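Local coordinates for receptor-type adenylate cyclase GRESAG 4.1 (Trypanosoma brucei, PDB 1FX2), which catalyses the magnesium-dependent conversion of ATP to cyclic AMP and diphosphate in its class III cyclase domain, the part crystallised here, at residues A[20-26]-A[98-102]; A[52-56]-A[65-69]; A[126-130]-A[219-224]; A[175-180]-A[211-216]. All coordinates share one frame; numbering follows the deposited sequence.

Contact 1: A[20-26]-A[98-102]; sequences IESSTAL and SYREF. With SO4 (sulfate ion), chain B.
Tyr99 and Leu26 form the dense side of this contact, where helix 94-109 of the class III cyclase domain meets the type II beta turn 20-23 that leads into helix 23-29. The phenol reaches in end first: Tyr99 OH donates to Glu21 O at 2.7 Å, in the carbonyl plane, and also takes a hydrogen bond from the backbone N of Arg133, two partners for a buried hydroxyl. With its CG anti to the carbonyl carbon (chi1 -68°), Leu26 crosses the Tyr99 side chain at about a right angle and sends CD1 to within 3.8 Å of Tyr99 CZ, while CD2 rests 3.7 Å from Ser98 CB. Ser98 OG bonds instead to His30. Phe102 marks the looser side: its CZ is 3.7 Å from Ala25 CB and its CE1 4.0 Å from Ser22 CB. Across these segments it makes only apolar contacts, with those two partly exposed residues and more loosely with Leu26. Ile20 N hydrogen-bonds to the carboxylate of Asp62, which is predicted to bind magnesium. A sulfate, probably from crystallisation and held also by Arg135 and Arg228, sits at the start of helix 23-29, where Ser22 N donates to its O3 over 2.9 Å at 175°.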
loop_
_atom_site.group_PDB
_atom_site.type_symbol
_atom_site.label_atom_id
_atom_site.label_comp_id
_atom_site.label_asym_id
_atom_site.label_seq_id
_atom_site.Cartn_x
_atom_site.Cartn_y
_atom_site.Cartn_z
ATOM N N ILE A 20 7.460 17.626 -14.690
ATOM C CA ILE A 20 8.919 17.588 -14.720
ATOM C C ILE A 20 9.424 18.038 -13.316
ATOM O O ILE A 20 9.010 19.070 -12.800
ATOM C CB ILE A 20 9.464 18.572 -15.751
ATOM C CG1 ILE A 20 9.126 18.064 -17.163
ATOM C CG2 ILE A 20 11.041 18.693 -15.584
ATOM C CD1 ILE A 20 9.424 19.160 -18.234
ATOM N N GLU A 21 10.208 17.213 -12.608
ATOM C CA GLU A 21 10.723 17.639 -11.289
ATOM C C GLU A 21 11.729 18.774 -11.539
ATOM O O GLU A 21 12.574 18.711 -12.426
ATOM C CB GLU A 21 11.458 16.482 -10.616
ATOM C CG GLU A 21 12.090 16.899 -9.253
ATOM C CD GLU A 21 12.873 15.786 -8.571
ATOM O OE1 GLU A 21 14.125 15.778 -8.578
ATOM O OE2 GLU A 21 12.227 14.974 -7.930
ATOM N N SER A 22 11.687 19.773 -10.633
ATOM C CA SER A 22 12.561 20.954 -10.586
ATOM C C SER A 22 12.479 21.829 -11.837
ATOM O O SER A 22 13.465 22.395 -12.254
ATOM C CB SER A 22 14.003 20.512 -10.320
ATOM O OG SER A 22 14.081 19.627 -9.232
ATOM N N SER A 23 11.274 21.914 -12.416
ATOM C CA SER A 23 11.084 22.682 -13.638
ATOM C C SER A 23 11.493 24.178 -13.446
ATOM O O SER A 23 12.212 24.743 -14.299
ATOM C CB SER A 23 9.557 22.509 -14.047
ATOM O OG SER A 23 9.434 22.857 -15.376
ATOM N N THR A 24 11.196 24.855 -12.329
ATOM C CA THR A 24 11.626 26.217 -12.103
ATOM C C THR A 24 13.099 26.331 -12.204
ATOM O O THR A 24 13.691 27.183 -12.864
ATOM C CB THR A 24 11.251 26.864 -10.664
ATOM O OG1 THR A 24 10.056 27.582 -10.839
ATOM C CG2 THR A 24 12.274 27.934 -10.103
ATOM N N ALA A 25 13.823 25.477 -11.461
ATOM C CA ALA A 25 15.233 25.605 -11.467
ATOM C C ALA A 25 15.905 25.280 -12.753
ATOM O O ALA A 25 16.910 25.868 -13.160
ATOM C CB ALA A 25 15.814 24.719 -10.351
ATOM N N LEU A 26 15.340 24.313 -13.463
ATOM C CA LEU A 26 15.874 23.993 -14.771
ATOM C C LEU A 26 15.669 25.125 -15.823
ATOM O O LEU A 26 16.554 25.376 -16.669
ATOM C CB LEU A 26 15.233 22.681 -15.337
ATOM C CG LEU A 26 15.640 21.405 -14.549
ATOM C CD1 LEU A 26 14.887 20.224 -15.195
ATOM C CD2 LEU A 26 17.187 21.128 -14.686
ATOM N N SER A 98 22.620 19.195 -13.777
ATOM C CA SER A 98 21.839 19.971 -12.799
ATOM C C SER A 98 21.156 19.064 -11.751
ATOM O O SER A 98 21.273 19.351 -10.560
ATOM C CB SER A 98 20.714 20.770 -13.466
ATOM O OG SER A 98 21.350 21.873 -14.186
ATOM N N TYR A 99 20.531 17.969 -12.157
ATOM C CA TYR A 99 19.896 17.135 -11.149
ATOM C C TYR A 99 20.898 16.587 -10.182
ATOM O O TYR A 99 20.547 16.478 -9.002
ATOM C CB TYR A 99 19.171 15.971 -11.837
ATOM C CG TYR A 99 17.785 16.365 -12.423
ATOM C CD1 TYR A 99 17.515 16.106 -13.797
ATOM C CD2 TYR A 99 16.746 16.885 -11.597
ATOM C CE1 TYR A 99 16.261 16.370 -14.320
ATOM C CE2 TYR A 99 15.485 17.143 -12.131
ATOM C CZ TYR A 99 15.279 16.858 -13.494
ATOM O OH TYR A 99 14.020 17.075 -14.052
ATOM N N ARG A 100 22.055 16.141 -10.675
ATOM C CA ARG A 100 23.079 15.620 -9.779
ATOM C C ARG A 100 23.569 16.685 -8.785
ATOM O O ARG A 100 23.675 16.369 -7.614
ATOM C CB ARG A 100 24.193 14.984 -10.588
ATOM C CG ARG A 100 23.707 13.706 -11.242
ATOM C CD ARG A 100 24.798 12.976 -11.962
ATOM N NE ARG A 100 25.113 13.695 -13.210
ATOM C CZ ARG A 100 25.559 13.150 -14.320
ATOM N NH1 ARG A 100 25.860 11.850 -14.365
ATOM N NH2 ARG A 100 25.715 13.935 -15.373
ATOM N N GLU A 101 23.802 17.910 -9.280
ATOM C CA GLU A 101 24.239 18.978 -8.359
ATOM C C GLU A 101 23.176 19.233 -7.323
ATOM O O GLU A 101 23.478 19.492 -6.135
ATOM C CB GLU A 101 24.560 20.231 -9.173
ATOM C CG GLU A 101 25.801 20.166 -9.980
ATOM C CD GLU A 101 25.870 21.201 -11.134
ATOM O OE1 GLU A 101 25.001 22.119 -11.176
ATOM O OE2 GLU A 101 26.792 21.103 -12.015
ATOM N N PHE A 102 21.904 19.263 -7.735
ATOM C CA PHE A 102 20.842 19.490 -6.764
ATOM C C PHE A 102 20.905 18.412 -5.673
ATOM O O PHE A 102 20.719 18.708 -4.478
ATOM C CB PHE A 102 19.407 19.456 -7.353
ATOM C CG PHE A 102 19.149 20.413 -8.477
ATOM C CD1 PHE A 102 18.261 20.072 -9.501
ATOM C CD2 PHE A 102 19.733 21.674 -8.491
ATOM C CE1 PHE A 102 17.946 20.941 -10.522
ATOM C CE2 PHE A 102 19.433 22.617 -9.544
ATOM C CZ PHE A 102 18.536 22.210 -10.545
HETATM S S SO4 B . 9.122 20.783 -7.967
HETATM O O1 SO4 B . 10.052 21.884 -7.892
HETATM O O2 SO4 B . 7.920 21.094 -8.748
HETATM O O3 SO4 B . 9.795 19.614 -8.471
HETATM O O4 SO4 B . 8.705 20.479 -6.573
#

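Contact 2: A[52-56]-A[65-69]; sequences YKCYE and MIASK
The peptide groups of Tyr55 and Ala67 face each other as a hydrogen-bonded pair in the antiparallel beta hairpin 55-60/63-68. Tyr55 N donates to Ala67 O at 2.9 Å, and Ala67 N, lying in the plane of the Tyr55 carbonyl, returns the bond to Tyr55 O at 2.8 Å; the second is the straighter, 168° at the hydrogen against 146°. The pair puts its side chains on one face of the sheet, whereas Glu56 and Ile66, a non-hydrogen-bonded pair, occupy the other. With CG anti to the backbone N (chi1 179°), the Tyr55 ring leads off the hairpin towards Ala5, and its hydroxyl bonds to Asn2 and to the backbone N of Tyr154. The carboxylate of Glu56 forms a salt bridge with Arg46 and a hydrogen bond to Thr59.

Tight apolar contact is concentrated at Cys54, whose CB lies 3.7 Å from Ile66 CG2. Cys54 SG then runs past the side chain of Ser68, 3.7 Å from its CB. Lys53, with positive phi, is the C-prime residue of the Schellman motif that ends helix 34-51, after which the chain enters strand 55-60, outermost in the main sheet within this chain. One water donates to Ser68 OG, itself bonded to Ser70 O, at 2.8 Å and lies 3.0 Å from Tyr52 O; another accepts from Lys69 N at 2.9 Å and lies 2.9 Å from Lys53 O.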
loop_
_atom_site.group_PDB
_atom_site.type_symbol
_atom_site.label_atom_id
_atom_site.label_comp_id
_atom_site.label_asym_id
_atom_site.label_seq_id
_atom_site.Cartn_x
_atom_site.Cartn_y
_atom_site.Cartn_z
ATOM N N TYR A 52 -1.689 4.194 -26.221
ATOM C CA TYR A 52 -2.450 3.505 -25.173
ATOM C C TYR A 52 -3.922 3.900 -25.112
ATOM O O TYR A 52 -4.625 3.534 -24.132
ATOM C CB TYR A 52 -1.730 3.618 -23.789
ATOM C CG TYR A 52 -0.452 2.891 -23.847
ATOM C CD1 TYR A 52 0.788 3.551 -24.026
ATOM C CD2 TYR A 52 -0.469 1.524 -23.798
ATOM C CE1 TYR A 52 1.942 2.823 -24.134
ATOM C CE2 TYR A 52 0.665 0.790 -23.924
ATOM C CZ TYR A 52 1.887 1.461 -24.086
ATOM O OH TYR A 52 3.079 0.780 -24.176
ATOM N N LYS A 53 -4.408 4.652 -26.128
ATOM C CA LYS A 53 -5.854 4.996 -26.238
ATOM C C LYS A 53 -6.401 5.707 -25.038
ATOM O O LYS A 53 -7.532 5.475 -24.598
ATOM C CB LYS A 53 -6.701 3.723 -26.535
ATOM C CG LYS A 53 -6.172 3.056 -27.832
ATOM C CD LYS A 53 -6.961 1.794 -28.181
ATOM C CE LYS A 53 -6.592 1.289 -29.580
ATOM N NZ LYS A 53 -5.679 0.123 -29.504
ATOM N N CYS A 54 -5.522 6.513 -24.419
ATOM C CA CYS A 54 -5.926 7.357 -23.288
ATOM C C CYS A 54 -6.419 8.718 -23.780
ATOM O O CYS A 54 -6.441 8.967 -25.043
ATOM C CB CYS A 54 -4.711 7.505 -22.312
ATOM S SG CYS A 54 -4.241 6.002 -21.469
ATOM N N TYR A 55 -6.718 9.638 -22.874
ATOM C CA TYR A 55 -7.292 10.908 -23.258
ATOM C C TYR A 55 -6.584 12.023 -22.525
ATOM O O TYR A 55 -6.500 12.036 -21.296
ATOM C CB TYR A 55 -8.788 10.895 -22.817
ATOM C CG TYR A 55 -9.553 12.164 -23.106
ATOM C CD1 TYR A 55 -9.889 12.491 -24.407
ATOM C CD2 TYR A 55 -9.939 13.004 -22.075
ATOM C CE1 TYR A 55 -10.638 13.640 -24.677
ATOM C CE2 TYR A 55 -10.677 14.189 -22.329
ATOM C CZ TYR A 55 -11.012 14.469 -23.646
ATOM O OH TYR A 55 -11.740 15.621 -23.887
ATOM N N GLU A 56 -6.085 12.990 -23.285
ATOM C CA GLU A 56 -5.456 14.130 -22.651
ATOM C C GLU A 56 -6.544 15.032 -22.126
ATOM O O GLU A 56 -7.287 15.650 -22.957
ATOM C CB GLU A 56 -4.568 14.877 -23.681
ATOM C CG GLU A 56 -3.792 16.084 -23.082
ATOM C CD GLU A 56 -2.875 16.725 -24.121
ATOM O OE1 GLU A 56 -2.415 16.027 -25.022
ATOM O OE2 GLU A 56 -2.735 17.959 -23.967
ATOM N N MET A 65 -2.464 16.097 -17.352
ATOM C CA MET A 65 -3.576 15.357 -16.659
ATOM C C MET A 65 -4.125 14.480 -17.767
ATOM O O MET A 65 -4.633 14.966 -18.793
ATOM C CB MET A 65 -4.626 16.317 -16.073
ATOM C CG MET A 65 -5.760 15.489 -15.414
ATOM S SD MET A 65 -7.016 16.726 -14.920
ATOM C CE MET A 65 -8.371 15.655 -14.337
ATOM N N ILE A 66 -4.080 13.173 -17.537
ATOM C CA ILE A 66 -4.483 12.166 -18.576
ATOM C C ILE A 66 -5.525 11.205 -17.955
ATOM O O ILE A 66 -5.381 10.831 -16.783
ATOM C CB ILE A 66 -3.239 11.326 -19.002
ATOM C CG1 ILE A 66 -2.181 12.251 -19.664
ATOM C CG2 ILE A 66 -3.661 10.215 -20.037
ATOM C CD1 ILE A 66 -0.812 11.634 -19.718
ATOM N N ALA A 67 -6.594 10.895 -18.721
ATOM C CA ALA A 67 -7.614 9.957 -18.204
ATOM C C ALA A 67 -7.604 8.689 -19.041
ATOM O O ALA A 67 -7.273 8.698 -20.213
ATOM C CB ALA A 67 -9.032 10.611 -18.263
ATOM N N SER A 68 -7.962 7.579 -18.429
ATOM C CA SER A 68 -7.982 6.305 -19.185
ATOM C C SER A 68 -9.204 5.465 -18.730
ATOM O O SER A 68 -9.511 5.423 -17.549
ATOM C CB SER A 68 -6.754 5.479 -18.816
ATOM O OG SER A 68 -6.786 4.242 -19.515
ATOM N N LYS A 69 -9.886 4.871 -19.709
ATOM C CA LYS A 69 -10.986 3.906 -19.386
ATOM C C LYS A 69 -10.430 2.602 -18.860
ATOM O O LYS A 69 -11.129 1.845 -18.234
ATOM C CB LYS A 69 -11.749 3.609 -20.681
ATOM C CG LYS A 69 -12.497 4.742 -21.178
ATOM C CD LYS A 69 -13.160 4.298 -22.529
ATOM C CE LYS A 69 -13.860 5.445 -23.161
ATOM N NZ LYS A 69 -14.606 4.988 -24.388
HETATM O O HOH W 1 -7.010 3.636 -22.257
HETATM O O HOH W 2 -9.284 5.848 -22.327
#

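Contact 3: A[126-130]-A[219-224]; sequences SRLWN and VPSRNF. With DTT (2,3-dihydroxy-1,4-dithiobutane), chain C.
Leu128 and Arg222 bring the two backbones within 6.0 Å, CA to CA, where the weakly bonded end of helix 122-128 faces the type II beta turn 219-222 that follows the last strand of the cyclase domain. Arg222 carries the contact. Its NE and NH2 both donate side-on to one acceptor, Leu128 O, the distances from that oxygen being 3.0 Å to NE and 2.9 Å to NH2; the oxygen lies in the guanidinium plane, which fixes the rotation of the group. Held so, the guanidinium stacks flat on Trp129, planes 17° apart, in a cation-pi contact with Arg222 CZ 4.2 Å from the centroid of the six-membered ring. The bend at chi3 (-91°) lets the aliphatic part share the same ring face, Arg222 CD lying 3.9 Å from that centroid. Val219 CG2 sits over the centre of the opposite guanidinium face, 3.6 Å above its plane. Phe224 CE1 touches Trp129 CH2. With Gly174 O and Gln82 OE1 accepting from NH1, each guanidinium nitrogen has an acceptor. The same arginine lines the pocket of a dithiothreitol molecule, probably a crystallisation additive, where Arg222 NH2 donates to DTT O3 at 2.8 Å and 166°.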
loop_
_atom_site.group_PDB
_atom_site.type_symbol
_atom_site.label_atom_id
_atom_site.label_comp_id
_atom_site.label_asym_id
_atom_site.label_seq_id
_atom_site.Cartn_x
_atom_site.Cartn_y
_atom_site.Cartn_z
ATOM N N SER A 126 24.218 6.176 -16.718
ATOM C CA SER A 126 23.530 6.256 -18.020
ATOM C C SER A 126 22.559 5.123 -18.287
ATOM O O SER A 126 21.637 5.314 -19.074
ATOM C CB SER A 126 24.574 6.347 -19.139
ATOM O OG SER A 126 25.382 5.190 -19.217
ATOM N N ARG A 127 22.694 3.972 -17.620
ATOM C CA ARG A 127 21.747 2.892 -17.873
ATOM C C ARG A 127 20.499 3.126 -17.116
ATOM O O ARG A 127 19.491 2.460 -17.377
ATOM C CB ARG A 127 22.282 1.534 -17.345
ATOM C CG ARG A 127 23.423 1.005 -18.122
ATOM C CD ARG A 127 24.012 -0.236 -17.299
ATOM N NE ARG A 127 25.381 -0.434 -17.697
ATOM C CZ ARG A 127 26.440 -0.535 -16.902
ATOM N NH1 ARG A 127 26.389 -0.485 -15.558
ATOM N NH2 ARG A 127 27.596 -0.594 -17.503
ATOM N N LEU A 128 20.521 4.123 -16.178
ATOM C CA LEU A 128 19.372 4.327 -15.280
ATOM C C LEU A 128 18.736 5.708 -15.399
ATOM O O LEU A 128 17.543 5.804 -15.049
ATOM C CB LEU A 128 19.828 4.190 -13.785
ATOM C CG LEU A 128 20.358 2.786 -13.506
ATOM C CD1 LEU A 128 20.966 2.769 -12.079
ATOM C CD2 LEU A 128 19.216 1.771 -13.558
ATOM N N TRP A 129 19.485 6.714 -15.849
ATOM C CA TRP A 129 19.008 8.106 -15.787
ATOM C C TRP A 129 19.525 8.849 -16.962
ATOM O O TRP A 129 20.666 8.663 -17.423
ATOM C CB TRP A 129 19.548 8.800 -14.479
ATOM C CG TRP A 129 19.001 8.206 -13.180
ATOM C CD1 TRP A 129 19.635 7.306 -12.367
ATOM C CD2 TRP A 129 17.730 8.478 -12.601
ATOM N NE1 TRP A 129 18.768 6.951 -11.353
ATOM C CE2 TRP A 129 17.608 7.704 -11.451
ATOM C CE3 TRP A 129 16.700 9.360 -12.947
ATOM C CZ2 TRP A 129 16.487 7.816 -10.571
ATOM C CZ3 TRP A 129 15.579 9.443 -12.095
ATOM C CH2 TRP A 129 15.506 8.707 -10.930
ATOM N N ASN A 130 18.653 9.719 -17.481
ATOM C CA ASN A 130 19.013 10.543 -18.651
ATOM C C ASN A 130 17.907 11.563 -18.917
ATOM O O ASN A 130 16.746 11.182 -19.177
ATOM C CB ASN A 130 19.069 9.618 -19.923
ATOM C CG ASN A 130 19.405 10.368 -21.230
ATOM O OD1 ASN A 130 20.176 11.321 -21.264
ATOM N ND2 ASN A 130 18.754 9.918 -22.335
ATOM N N VAL A 219 12.065 1.562 -15.064
ATOM C CA VAL A 219 13.501 1.371 -15.381
ATOM C C VAL A 219 14.057 0.454 -14.294
ATOM O O VAL A 219 14.120 0.719 -13.075
ATOM C CB VAL A 219 14.150 2.668 -15.372
ATOM C CG1 VAL A 219 15.659 2.500 -15.566
ATOM C CG2 VAL A 219 13.573 3.470 -16.479
ATOM N N PRO A 220 14.544 -0.695 -14.710
ATOM C CA PRO A 220 15.055 -1.616 -13.695
ATOM C C PRO A 220 16.280 -1.089 -12.836
ATOM O O PRO A 220 17.153 -0.465 -13.387
ATOM C CB PRO A 220 15.441 -2.867 -14.541
ATOM C CG PRO A 220 14.739 -2.639 -15.894
ATOM C CD PRO A 220 14.724 -1.181 -16.099
ATOM N N SER A 221 16.272 -1.314 -11.526
ATOM C CA SER A 221 17.282 -0.895 -10.546
ATOM C C SER A 221 17.347 0.620 -10.208
ATOM O O SER A 221 18.253 1.082 -9.547
ATOM C CB SER A 221 18.684 -1.291 -10.937
ATOM O OG SER A 221 18.614 -2.654 -11.335
ATOM N N ARG A 222 16.379 1.362 -10.719
ATOM C CA ARG A 222 16.340 2.737 -10.359
ATOM C C ARG A 222 15.792 2.834 -8.932
ATOM O O ARG A 222 14.700 2.258 -8.623
ATOM C CB ARG A 222 15.373 3.406 -11.369
ATOM C CG ARG A 222 15.321 4.867 -11.254
ATOM C CD ARG A 222 14.318 5.460 -12.309
ATOM N NE ARG A 222 14.957 5.814 -13.596
ATOM C CZ ARG A 222 14.276 6.407 -14.550
ATOM N NH1 ARG A 222 12.984 6.697 -14.412
ATOM N NH2 ARG A 222 14.920 6.827 -15.670
ATOM N N ASN A 223 16.492 3.574 -8.065
ATOM C CA ASN A 223 16.111 3.820 -6.684
ATOM C C ASN A 223 15.948 5.300 -6.383
ATOM O O ASN A 223 16.422 6.173 -7.169
ATOM C CB ASN A 223 17.138 3.147 -5.753
ATOM C CG ASN A 223 17.011 1.641 -5.826
ATOM O OD1 ASN A 223 15.889 1.086 -5.695
ATOM N ND2 ASN A 223 18.086 0.981 -6.162
ATOM N N PHE A 224 15.242 5.604 -5.284
ATOM C CA PHE A 224 14.856 6.945 -4.995
ATOM C C PHE A 224 15.036 7.283 -3.526
ATOM O O PHE A 224 15.119 6.442 -2.647
ATOM C CB PHE A 224 13.301 7.062 -5.276
ATOM C CG PHE A 224 12.906 6.617 -6.630
ATOM C CD1 PHE A 224 13.072 7.473 -7.721
ATOM C CD2 PHE A 224 12.481 5.298 -6.860
ATOM C CE1 PHE A 224 12.811 7.026 -9.020
ATOM C CE2 PHE A 224 12.230 4.891 -8.130
ATOM C CZ PHE A 224 12.390 5.758 -9.221
HETATM S S1 DTT C . 11.642 10.485 -15.963
HETATM C C1 DTT C . 12.075 9.958 -17.591
HETATM C C2 DTT C . 13.221 9.180 -17.144
HETATM O O2 DTT C . 14.390 10.759 -18.132
HETATM C C3 DTT C . 14.437 9.925 -17.059
HETATM O O3 DTT C . 13.153 8.152 -17.447
HETATM C C4 DTT C . 15.662 9.248 -17.097
HETATM S S4 DTT C . 16.318 10.437 -16.042
HETATM O O HOH W 3 18.718 5.531 -8.636
#

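Contact 4: A[175-180]-A[211-216]; sequences QVLMTH and VKMYQL
His180 and Tyr214 come together through different first torsions: the histidine has CG anti to its backbone N (chi1 -176°), whereas the tyrosine has CG beside its own (chi1 -73°). Both side chains then run the same way, and Tyr214 CE1 reaches the edge of the imidazole, 3.6 Å from His180 CD2; with the planes 46° apart, the pair is neither stacked nor T-shaped. Thr179 takes the torsion that sets OG1 between backbone N and carbonyl carbon, from where it N-caps helix 180-184 at Ala182 N and hydrogen-bonds to His139 ND1, while its CG2 packs 3.8 Å from Val211 CG1.

The backbones are antiparallel strands of the central sheet. Met178 N and Tyr214 O bond at 2.8 Å, as do Tyr214 N and Met178 O, making Met178-Tyr214 a regular hydrogen-bonded pair. Leu216 N bonds to Val176 O, and a water bridges the same two residues, accepting from Val176 N at 2.9 Å and donating to Leu216 O at 2.7 Å. Gln175 NE2 and Gln215 NE2, modelled 2.9 Å apart, are two donors and form no hydrogen bond; Gln175 OE1 bonds to Asn172 and Gln215 OE1 to Asn217.

Strand 176-179 lies between 211-216 and the parallel strand 134-141, and strand 196-202 flanks 211-216 beyond. Helix 71-87 packs on Val176 and Leu216, helix 159-169 on Thr179 and Met213. At the C-terminal end of 175-180, His180 NE2 bonds to His87 of the second subunit, whose Leu83 packs on Tyr214.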
loop_
_atom_site.group_PDB
_atom_site.type_symbol
_atom_site.label_atom_id
_atom_site.label_comp_id
_atom_site.label_asym_id
_atom_site.label_seq_id
_atom_site.Cartn_x
_atom_site.Cartn_y
_atom_site.Cartn_z
ATOM N N GLN A 175 10.068 8.554 -10.792
ATOM C CA GLN A 175 9.303 7.604 -9.983
ATOM C C GLN A 175 7.822 7.698 -10.378
ATOM O O GLN A 175 7.293 8.770 -10.677
ATOM C CB GLN A 175 9.459 8.074 -8.504
ATOM C CG GLN A 175 8.953 6.990 -7.470
ATOM C CD GLN A 175 9.280 7.418 -6.074
ATOM O OE1 GLN A 175 9.309 8.587 -5.764
ATOM N NE2 GLN A 175 9.456 6.451 -5.169
ATOM N N VAL A 176 7.185 6.521 -10.384
ATOM C CA VAL A 176 5.748 6.406 -10.669
ATOM C C VAL A 176 5.094 5.789 -9.444
ATOM O O VAL A 176 5.484 4.701 -8.984
ATOM C CB VAL A 176 5.491 5.442 -11.875
ATOM C CG1 VAL A 176 3.945 5.287 -12.103
ATOM C CG2 VAL A 176 6.179 6.051 -13.170
ATOM N N LEU A 177 4.155 6.541 -8.838
ATOM C CA LEU A 177 3.387 6.023 -7.701
ATOM C C LEU A 177 1.965 5.742 -8.112
ATOM O O LEU A 177 1.363 6.488 -8.919
ATOM C CB LEU A 177 3.311 7.106 -6.607
ATOM C CG LEU A 177 4.707 7.463 -6.029
ATOM C CD1 LEU A 177 4.505 8.558 -4.897
ATOM C CD2 LEU A 177 5.496 6.266 -5.477
ATOM N N MET A 178 1.429 4.659 -7.580
ATOM C CA MET A 178 0.038 4.289 -7.808
ATOM C C MET A 178 -0.607 4.117 -6.438
ATOM O O MET A 178 0.009 3.532 -5.516
ATOM C CB MET A 178 -0.065 2.933 -8.548
ATOM C CG MET A 178 0.664 2.748 -9.920
ATOM S SD MET A 178 0.715 0.939 -10.363
ATOM C CE MET A 178 -0.569 0.632 -9.637
ATOM N N THR A 179 -1.846 4.545 -6.291
ATOM C CA THR A 179 -2.519 4.249 -5.017
ATOM C C THR A 179 -2.890 2.772 -5.006
ATOM O O THR A 179 -2.950 2.103 -6.050
ATOM C CB THR A 179 -3.856 5.057 -4.910
ATOM O OG1 THR A 179 -4.649 4.695 -6.078
ATOM C CG2 THR A 179 -3.549 6.579 -4.960
ATOM N N HIS A 180 -3.219 2.275 -3.839
ATOM C CA HIS A 180 -3.703 0.904 -3.797
ATOM C C HIS A 180 -4.954 0.752 -4.621
ATOM O O HIS A 180 -5.170 -0.302 -5.181
ATOM C CB HIS A 180 -3.956 0.513 -2.322
ATOM C CG HIS A 180 -4.367 -0.921 -2.154
ATOM N ND1 HIS A 180 -5.662 -1.344 -1.977
ATOM C CD2 HIS A 180 -3.595 -2.033 -2.193
ATOM C CE1 HIS A 180 -5.668 -2.674 -1.913
ATOM N NE2 HIS A 180 -4.427 -3.102 -2.038
ATOM N N VAL A 211 -2.902 7.319 2.584
ATOM C CA VAL A 211 -3.056 6.559 1.353
ATOM C C VAL A 211 -1.900 5.578 1.199
ATOM O O VAL A 211 -0.749 5.967 1.249
ATOM C CB VAL A 211 -3.065 7.539 0.143
ATOM C CG1 VAL A 211 -3.148 6.758 -1.193
ATOM C CG2 VAL A 211 -4.319 8.433 0.264
ATOM N N LYS A 212 -2.243 4.306 0.941
ATOM C CA LYS A 212 -1.226 3.260 0.766
ATOM C C LYS A 212 -0.715 3.427 -0.695
ATOM O O LYS A 212 -1.567 3.382 -1.612
ATOM C CB LYS A 212 -1.874 1.888 0.955
ATOM C CG LYS A 212 -2.085 1.477 2.420
ATOM C CD LYS A 212 -3.494 1.811 2.946
ATOM C CE LYS A 212 -3.555 1.698 4.483
ATOM N NZ LYS A 212 -4.967 1.966 4.930
ATOM N N MET A 213 0.587 3.651 -0.831
ATOM C CA MET A 213 1.255 3.913 -2.097
ATOM C C MET A 213 2.063 2.751 -2.573
ATOM O O MET A 213 2.667 2.019 -1.762
ATOM C CB MET A 213 2.241 5.071 -1.969
ATOM C CG MET A 213 1.678 6.338 -1.658
ATOM S SD MET A 213 0.601 6.784 -3.011
ATOM C CE MET A 213 0.048 8.306 -2.186
ATOM N N TYR A 214 2.086 2.552 -3.895
ATOM C CA TYR A 214 2.878 1.542 -4.504
ATOM C C TYR A 214 3.763 2.201 -5.549
ATOM O O TYR A 214 3.272 2.970 -6.374
ATOM C CB TYR A 214 1.966 0.490 -5.161
ATOM C CG TYR A 214 1.293 -0.379 -4.143
ATOM C CD1 TYR A 214 0.197 0.102 -3.427
ATOM C CD2 TYR A 214 1.879 -1.574 -3.761
ATOM C CE1 TYR A 214 -0.276 -0.596 -2.316
ATOM C CE2 TYR A 214 1.376 -2.291 -2.662
ATOM C CZ TYR A 214 0.326 -1.745 -1.981
ATOM O OH TYR A 214 -0.152 -2.483 -0.884
ATOM N N GLN A 215 5.022 1.826 -5.540
ATOM C CA GLN A 215 5.970 2.320 -6.547
ATOM C C GLN A 215 5.932 1.351 -7.691
ATOM O O GLN A 215 6.213 0.144 -7.511
ATOM C CB GLN A 215 7.339 2.389 -5.884
ATOM C CG GLN A 215 8.489 2.631 -6.890
ATOM C CD GLN A 215 9.800 2.654 -6.176
ATOM O OE1 GLN A 215 10.646 1.697 -6.294
ATOM N NE2 GLN A 215 9.956 3.601 -5.316
ATOM N N LEU A 216 5.671 1.871 -8.887
ATOM C CA LEU A 216 5.747 1.008 -10.101
ATOM C C LEU A 216 7.153 0.985 -10.551
ATOM O O LEU A 216 7.694 2.050 -10.965
ATOM C CB LEU A 216 4.788 1.597 -11.200
ATOM C CG LEU A 216 4.884 0.873 -12.555
ATOM C CD1 LEU A 216 4.110 -0.464 -12.394
ATOM C CD2 LEU A 216 4.094 1.692 -13.548
HETATM O O HOH W 4 8.923 4.216 -9.831
#

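In the fold
From the N terminus, the chain leaves strand 13-20 and opens contact 1, which closes only when helix 94-109 returns to the turn at 20-23. Nested within that loop, contact 2 closes the short hairpin at the sheet edge, on the opposite side of the chain's centre, about 27 Å away between contact centres. Contact 3 opens next, at the end of helix 122-128, and closes after the last strand; contact 4, which pairs inner strands of the same sheet as contact 2, is nested inside it. No loops cross. Contacts 3 and 4 touch directly: Phe224 CD2 is 3.4 Å from Gln215 NE2, tying the C-terminal loop to the sheet.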